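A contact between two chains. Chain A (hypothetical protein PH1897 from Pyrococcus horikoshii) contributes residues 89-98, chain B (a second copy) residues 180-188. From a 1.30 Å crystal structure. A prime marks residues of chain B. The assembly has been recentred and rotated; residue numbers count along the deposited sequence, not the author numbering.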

ATOM      1  N   SER A  89       1.454 -11.797  -2.996  1.00  9.69           N
ATOM      2  CA  SER A  89       1.478 -12.931  -2.077  1.00 10.96           C
ATOM      3  C   SER A  89       1.972 -12.567  -0.675  1.00  9.42           C
ATOM      4  O   SER A  89       1.324 -12.891   0.322  1.00 10.73           O
ATOM      5  CB  SER A  89       2.351 -14.052  -2.647  1.00 13.01           C
ATOM      6  OG  SER A  89       2.360 -15.170  -1.775  1.00 16.25           O
ATOM      7  N   TYR A  90       3.137 -11.925  -0.595  1.00  9.80           N
ATOM      8  CA  TYR A  90       3.665 -11.533   0.708  1.00  8.85           C
ATOM      9  C   TYR A  90       2.641 -10.669   1.432  1.00  8.60           C
ATOM     10  O   TYR A  90       2.372 -10.858   2.617  1.00  9.04           O
ATOM     11  CB  TYR A  90       4.970 -10.736   0.584  1.00 10.52           C
ATOM     12  CG  TYR A  90       5.458 -10.246   1.931  1.00  9.73           C
ATOM     13  CD1 TYR A  90       6.263 -11.051   2.736  1.00 11.01           C
ATOM     14  CD2 TYR A  90       5.039  -9.013   2.439  1.00  9.66           C
ATOM     15  CE1 TYR A  90       6.635 -10.649   4.014  1.00 11.31           C
ATOM     16  CE2 TYR A  90       5.406  -8.598   3.722  1.00 10.66           C
ATOM     17  CZ  TYR A  90       6.200  -9.423   4.505  1.00 10.29           C
ATOM     18  OH  TYR A  90       6.545  -9.045   5.784  1.00 11.65           O
ATOM     19  N   ASN A  91       2.073  -9.708   0.716  1.00  8.03           N
ATOM     20  CA  ASN A  91       1.092  -8.825   1.325  1.00  8.78           C
ATOM     21  C   ASN A  91      -0.082  -9.614   1.871  1.00  8.48           C
ATOM     22  O   ASN A  91      -0.497  -9.423   3.013  1.00  8.45           O
ATOM     23  CB  ASN A  91       0.580  -7.804   0.307  1.00  8.63           C
ATOM     24  CG  ASN A  91       1.624  -6.774  -0.075  1.00  8.26           C
ATOM     25  OD1 ASN A  91       2.635  -6.597   0.613  1.00  8.69           O
ATOM     26  ND2 ASN A  91       1.369  -6.068  -1.168  1.00  8.75           N
ATOM     27  N   PHE A  92      -0.622 -10.505   1.047  1.00  8.71           N
ATOM     28  CA  PHE A  92      -1.760 -11.310   1.451  1.00  9.13           C
ATOM     29  C   PHE A  92      -1.520 -12.068   2.756  1.00  9.24           C
ATOM     30  O   PHE A  92      -2.325 -11.984   3.677  1.00 10.32           O
ATOM     31  CB  PHE A  92      -2.108 -12.314   0.352  1.00  9.69           C
ATOM     32  CG  PHE A  92      -3.383 -13.070   0.608  1.00 11.08           C
ATOM     33  CD1 PHE A  92      -4.569 -12.672   0.011  1.00 11.28           C
ATOM     34  CD2 PHE A  92      -3.397 -14.166   1.468  1.00 11.75           C
ATOM     35  CE1 PHE A  92      -5.757 -13.353   0.261  1.00 11.68           C
ATOM     36  CE2 PHE A  92      -4.578 -14.855   1.728  1.00 13.17           C
ATOM     37  CZ  PHE A  92      -5.759 -14.449   1.122  1.00 12.47           C
ATOM     38  N   ILE A  93      -0.412 -12.794   2.838  1.00  9.60           N
ATOM     39  CA  ILE A  93      -0.151 -13.577   4.039  1.00 11.89           C
ATOM     40  C   ILE A  93       0.195 -12.738   5.260  1.00 11.90           C
ATOM     41  O   ILE A  93       0.198 -13.244   6.379  1.00 14.12           O
ATOM     42  CB  ILE A  93       0.947 -14.649   3.803  1.00 13.95           C
ATOM     43  CG1 ILE A  93       2.284 -13.995   3.468  1.00 15.14           C
ATOM     44  CG2 ILE A  93       0.524 -15.578   2.668  1.00 14.77           C
ATOM     45  CD1 ILE A  93       3.435 -14.983   3.368  1.00 18.57           C
ATOM     46  N   ASN A  94       0.471 -11.455   5.051  1.00 10.61           N
ATOM     47  CA  ASN A  94       0.786 -10.570   6.162  1.00  9.86           C
ATOM     48  C   ASN A  94      -0.329  -9.572   6.435  1.00  9.45           C
ATOM     49  O   ASN A  94      -0.137  -8.603   7.165  1.00 10.48           O
ATOM     50  CB  ASN A  94       2.114  -9.869   5.904  1.00 10.52           C
ATOM     51  CG  ASN A  94       3.290 -10.769   6.202  1.00 10.95           C
ATOM     52  OD1 ASN A  94       3.670 -10.944   7.361  1.00 13.15           O
ATOM     53  ND2 ASN A  94       3.852 -11.377   5.164  1.00 11.94           N
ATOM     54  N   GLY A  95      -1.496  -9.827   5.854  1.00  9.84           N
ATOM     55  CA  GLY A  95      -2.645  -8.963   6.068  1.00  9.30           C
ATOM     56  C   GLY A  95      -2.551  -7.572   5.475  1.00  9.07           C
ATOM     57  O   GLY A  95      -3.272  -6.671   5.911  1.00 10.34           O
ATOM     58  N   ILE A  96      -1.671  -7.385   4.497  1.00  9.68           N
ATOM     59  CA  ILE A  96      -1.502  -6.087   3.843  1.00  9.12           C
ATOM     60  C   ILE A  96      -2.501  -6.099   2.681  1.00  9.16           C
ATOM     61  O   ILE A  96      -2.400  -6.928   1.776  1.00  9.47           O
ATOM     62  CB  ILE A  96      -0.058  -5.929   3.364  1.00  8.67           C
ATOM     63  CG1 ILE A  96       0.889  -6.045   4.567  1.00 11.12           C
ATOM     64  CG2 ILE A  96       0.115  -4.596   2.652  1.00  9.89           C
ATOM     65  CD1 ILE A  96       2.359  -5.927   4.230  1.00 12.23           C
ATOM     66  N   PRO A  97      -3.473  -5.167   2.685  1.00  8.91           N
ATOM     67  CA  PRO A  97      -4.517  -5.078   1.660  1.00  9.58           C
ATOM     68  C   PRO A  97      -4.167  -4.629   0.255  1.00  9.02           C
ATOM     69  O   PRO A  97      -4.838  -3.764  -0.309  1.00  9.66           O
ATOM     70  CB  PRO A  97      -5.554  -4.179   2.319  1.00 10.34           C
ATOM     71  CG  PRO A  97      -4.696  -3.192   3.029  1.00 10.87           C
ATOM     72  CD  PRO A  97      -3.609  -4.060   3.655  1.00  9.73           C
ATOM     73  N   PHE A  98      -3.129  -5.234  -0.310  1.00  8.59           N
ATOM     74  CA  PHE A  98      -2.702  -4.942  -1.668  1.00  8.38           C
ATOM     75  C   PHE A  98      -2.368  -6.252  -2.366  1.00  7.79           C
ATOM     76  O   PHE A  98      -1.255  -6.748  -2.264  1.00  8.53           O
ATOM     77  CB  PHE A  98      -1.465  -4.036  -1.690  1.00 10.01           C
ATOM     78  CG  PHE A  98      -1.750  -2.616  -1.314  1.00  9.41           C
ATOM     79  CD1 PHE A  98      -2.614  -1.834  -2.076  1.00 10.33           C
ATOM     80  CD2 PHE A  98      -1.176  -2.066  -0.178  1.00  9.41           C
ATOM     81  CE1 PHE A  98      -2.905  -0.525  -1.700  1.00  9.58           C
ATOM     82  CE2 PHE A  98      -1.462  -0.760   0.205  1.00  8.94           C
ATOM     83  CZ  PHE A  98      -2.330   0.010  -0.559  1.00  9.74           C
TER
ATOM     84  N   ALA B 180       1.972   0.377  12.965  1.00  7.85           N
ATOM     85  CA  ALA B 180       1.027  -0.575  13.544  1.00  8.34           C
ATOM     86  C   ALA B 180       1.258  -1.954  12.909  1.00  7.91           C
ATOM     87  O   ALA B 180       1.110  -2.985  13.569  1.00  8.36           O
ATOM     88  CB  ALA B 180      -0.402  -0.111  13.303  1.00  8.02           C
ATOM     89  N   TYR B 181       1.621  -1.974  11.627  1.00  7.54           N
ATOM     90  CA  TYR B 181       1.900  -3.239  10.941  1.00  8.43           C
ATOM     91  C   TYR B 181       3.123  -3.907  11.581  1.00  9.21           C
ATOM     92  O   TYR B 181       3.153  -5.132  11.751  1.00  9.89           O
ATOM     93  CB  TYR B 181       2.135  -2.988   9.450  1.00  9.19           C
ATOM     94  CG  TYR B 181       0.864  -2.982   8.628  1.00  8.48           C
ATOM     95  CD1 TYR B 181      -0.352  -2.569   9.175  1.00 10.22           C
ATOM     96  CD2 TYR B 181       0.875  -3.400   7.301  1.00 12.36           C
ATOM     97  CE1 TYR B 181      -1.527  -2.580   8.423  1.00  9.89           C
ATOM     98  CE2 TYR B 181      -0.292  -3.410   6.542  1.00 12.05           C
ATOM     99  CZ  TYR B 181      -1.487  -3.003   7.111  1.00 10.44           C
ATOM    100  OH  TYR B 181      -2.637  -3.051   6.355  1.00 11.61           O
ATOM    101  N   LEU B 182       4.124  -3.104  11.930  1.00  8.91           N
ATOM    102  CA  LEU B 182       5.315  -3.612  12.601  1.00  8.71           C
ATOM    103  C   LEU B 182       4.876  -4.209  13.940  1.00 10.34           C
ATOM    104  O   LEU B 182       5.303  -5.300  14.320  1.00 10.85           O
ATOM    105  CB  LEU B 182       6.300  -2.468  12.845  1.00 10.07           C
ATOM    106  CG  LEU B 182       7.510  -2.761  13.739  1.00  9.97           C
ATOM    107  CD1 LEU B 182       8.426  -3.792  13.092  1.00 11.89           C
ATOM    108  CD2 LEU B 182       8.255  -1.461  13.985  1.00 11.11           C
ATOM    109  N   ALA B 183       3.995  -3.501  14.641  1.00  9.67           N
ATOM    110  CA  ALA B 183       3.505  -3.953  15.939  1.00  9.87           C
ATOM    111  C   ALA B 183       2.808  -5.308  15.905  1.00 11.33           C
ATOM    112  O   ALA B 183       2.899  -6.069  16.872  1.00 12.31           O
ATOM    113  CB  ALA B 183       2.569  -2.916  16.531  1.00  9.24           C
ATOM    114  N   ARG B 184       2.108  -5.618  14.814  1.00 11.00           N
ATOM    115  CA  ARG B 184       1.407  -6.899  14.735  1.00 11.70           C
ATOM    116  C   ARG B 184       2.177  -7.976  13.977  1.00 12.99           C
ATOM    117  O   ARG B 184       1.646  -9.055  13.719  1.00 16.97           O
ATOM    118  CB  ARG B 184      -0.002  -6.730  14.136  1.00 12.67           C
ATOM    119  CG  ARG B 184      -0.055  -6.335  12.670  1.00 11.44           C
ATOM    120  CD  ARG B 184      -1.489  -6.359  12.129  1.00 12.51           C
ATOM    121  NE  ARG B 184      -1.518  -5.931  10.734  1.00 12.10           N
ATOM    122  CZ  ARG B 184      -1.202  -6.710   9.704  1.00 11.79           C
ATOM    123  NH1 ARG B 184      -0.851  -7.974   9.904  1.00 14.13           N
ATOM    124  NH2 ARG B 184      -1.173  -6.214   8.477  1.00 12.47           N
ATOM    125  N   GLY B 185       3.420  -7.680  13.611  1.00 12.02           N
ATOM    126  CA  GLY B 185       4.248  -8.667  12.934  1.00 12.02           C
ATOM    127  C   GLY B 185       4.163  -8.821  11.426  1.00 11.56           C
ATOM    128  O   GLY B 185       4.509  -9.881  10.898  1.00 13.17           O
ATOM    129  N   ALA B 186       3.726  -7.778  10.722  1.00 10.27           N
ATOM    130  CA  ALA B 186       3.609  -7.839   9.263  1.00 10.15           C
ATOM    131  C   ALA B 186       4.866  -7.318   8.564  1.00  9.87           C
ATOM    132  O   ALA B 186       5.005  -7.440   7.345  1.00 10.86           O
ATOM    133  CB  ALA B 186       2.394  -7.034   8.806  1.00 10.51           C
ATOM    134  N   LEU B 187       5.765  -6.720   9.344  1.00  9.41           N
ATOM    135  CA  LEU B 187       7.028  -6.168   8.847  1.00  9.77           C
ATOM    136  C   LEU B 187       8.070  -6.338   9.943  1.00  9.18           C
ATOM    137  O   LEU B 187       7.719  -6.521  11.106  1.00 10.78           O
ATOM    138  CB  LEU B 187       6.892  -4.666   8.558  1.00 10.23           C
ATOM    139  CG  LEU B 187       5.897  -4.212   7.490  1.00 10.15           C
ATOM    140  CD1 LEU B 187       5.725  -2.699   7.571  1.00 11.28           C
ATOM    141  CD2 LEU B 187       6.390  -4.635   6.117  1.00 11.63           C
ATOM    142  N   ASP B 188       9.343  -6.267   9.570  1.00  9.23           N
ATOM    143  CA  ASP B 188      10.424  -6.385  10.548  1.00 10.36           C
ATOM    144  C   ASP B 188      10.926  -5.010  10.969  1.00 10.39           C
ATOM    145  O   ASP B 188      11.510  -4.856  12.040  1.00  9.95           O
ATOM    146  CB  ASP B 188      11.583  -7.195   9.973  1.00 10.47           C
ATOM    147  CG  ASP B 188      11.168  -8.590   9.585  1.00 10.96           C
ATOM    148  OD1 ASP B 188      10.926  -9.416  10.490  1.00 11.71           O
ATOM    149  OD2 ASP B 188      11.065  -8.851   8.369  1.00 11.81           O
TER

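The contact joins the end of a helix in chain A, and the loop that follows it, to the corresponding kind of element in chain B, a helix that gives way to a turn. Together the two stretches bury 322 Å², and the backbones come nearest at Asn94 and Ala186′, whose CA atoms are 5.0 Å apart. Three hydrogen bonds cross the contact, all of them ending on main-chain carbonyl oxygens.

On the chain A helix, Ser89, Asn91, Phe92 and Ile93 make no contact with the other stretch, and Tyr90 alone reaches across. Its CA-to-CB bond points sideways, but with chi1 in the t well the long side chain carries its hydroxyl to chain B, where Tyr90 OH donates a hydrogen bond to Ala186′ O at 2.7 Å. The acceptor lies at the ring edge, near the ring plane, as suits a phenol hydroxyl. Asn91, although out of contact, braces the loop from within: its ND2 donates to Phe98 O at 2.9 Å, and its main-chain O accepts from Ile96 N at 2.8 Å.

Asn94 is the first residue to leave helical geometry, and it has the most area covered among the chain A residues in this contact. Its side chain, which leaves CA toward chain B, turns back on its own helix, where Asn94 ND2 donates to Tyr90 O at 3.0 Å. Its main-chain carbonyl faces the partner: Asn94 O accepts from both Arg184′ NH1 and Arg184′ NH2, each at 2.9 Å, and lies near the plane of the guanidinium, at its edge. Arginine suits this position because its two terminal nitrogens can converge on one oxygen, and its extended chi2 and chi3, both t, give it the reach. The small Ala186′ packs close by, its CB 3.4 Å from Asn94 O and 4.1 Å from Asn94 CB.

Gly95 follows with a positive phi of 68°, which favours glycine. The contact adds a second constraint, since an ideal CB here would point toward chain B and lie only 3.2 Å from Arg184′ NH1. Gly95 O comes within 3.3 Å of Arg184′ NH2, but the angle is too poor for a hydrogen bond.

Beyond the glycine the contact becomes largely apolar. Ile96 packs against Tyr181′, with Ile96 CG1 3.5 Å from Tyr181′ CE2; its m, t rotamer also brings Ile96 CD1 to 4.4 Å from Ala186′ O. Pro97 meets the same tyrosine at the ring edge, its CD 3.0 Å from Tyr181′ OH and 4.2 Å from Tyr181′ CZ. Tyr181′ is buried and its CA-to-CB bond points toward chain A; it thus offers carbon surface to both residues, while its hydroxyl is hydrogen-bonded elsewhere in the structure. Phe98 is buried but stays clear of the chain B stretch.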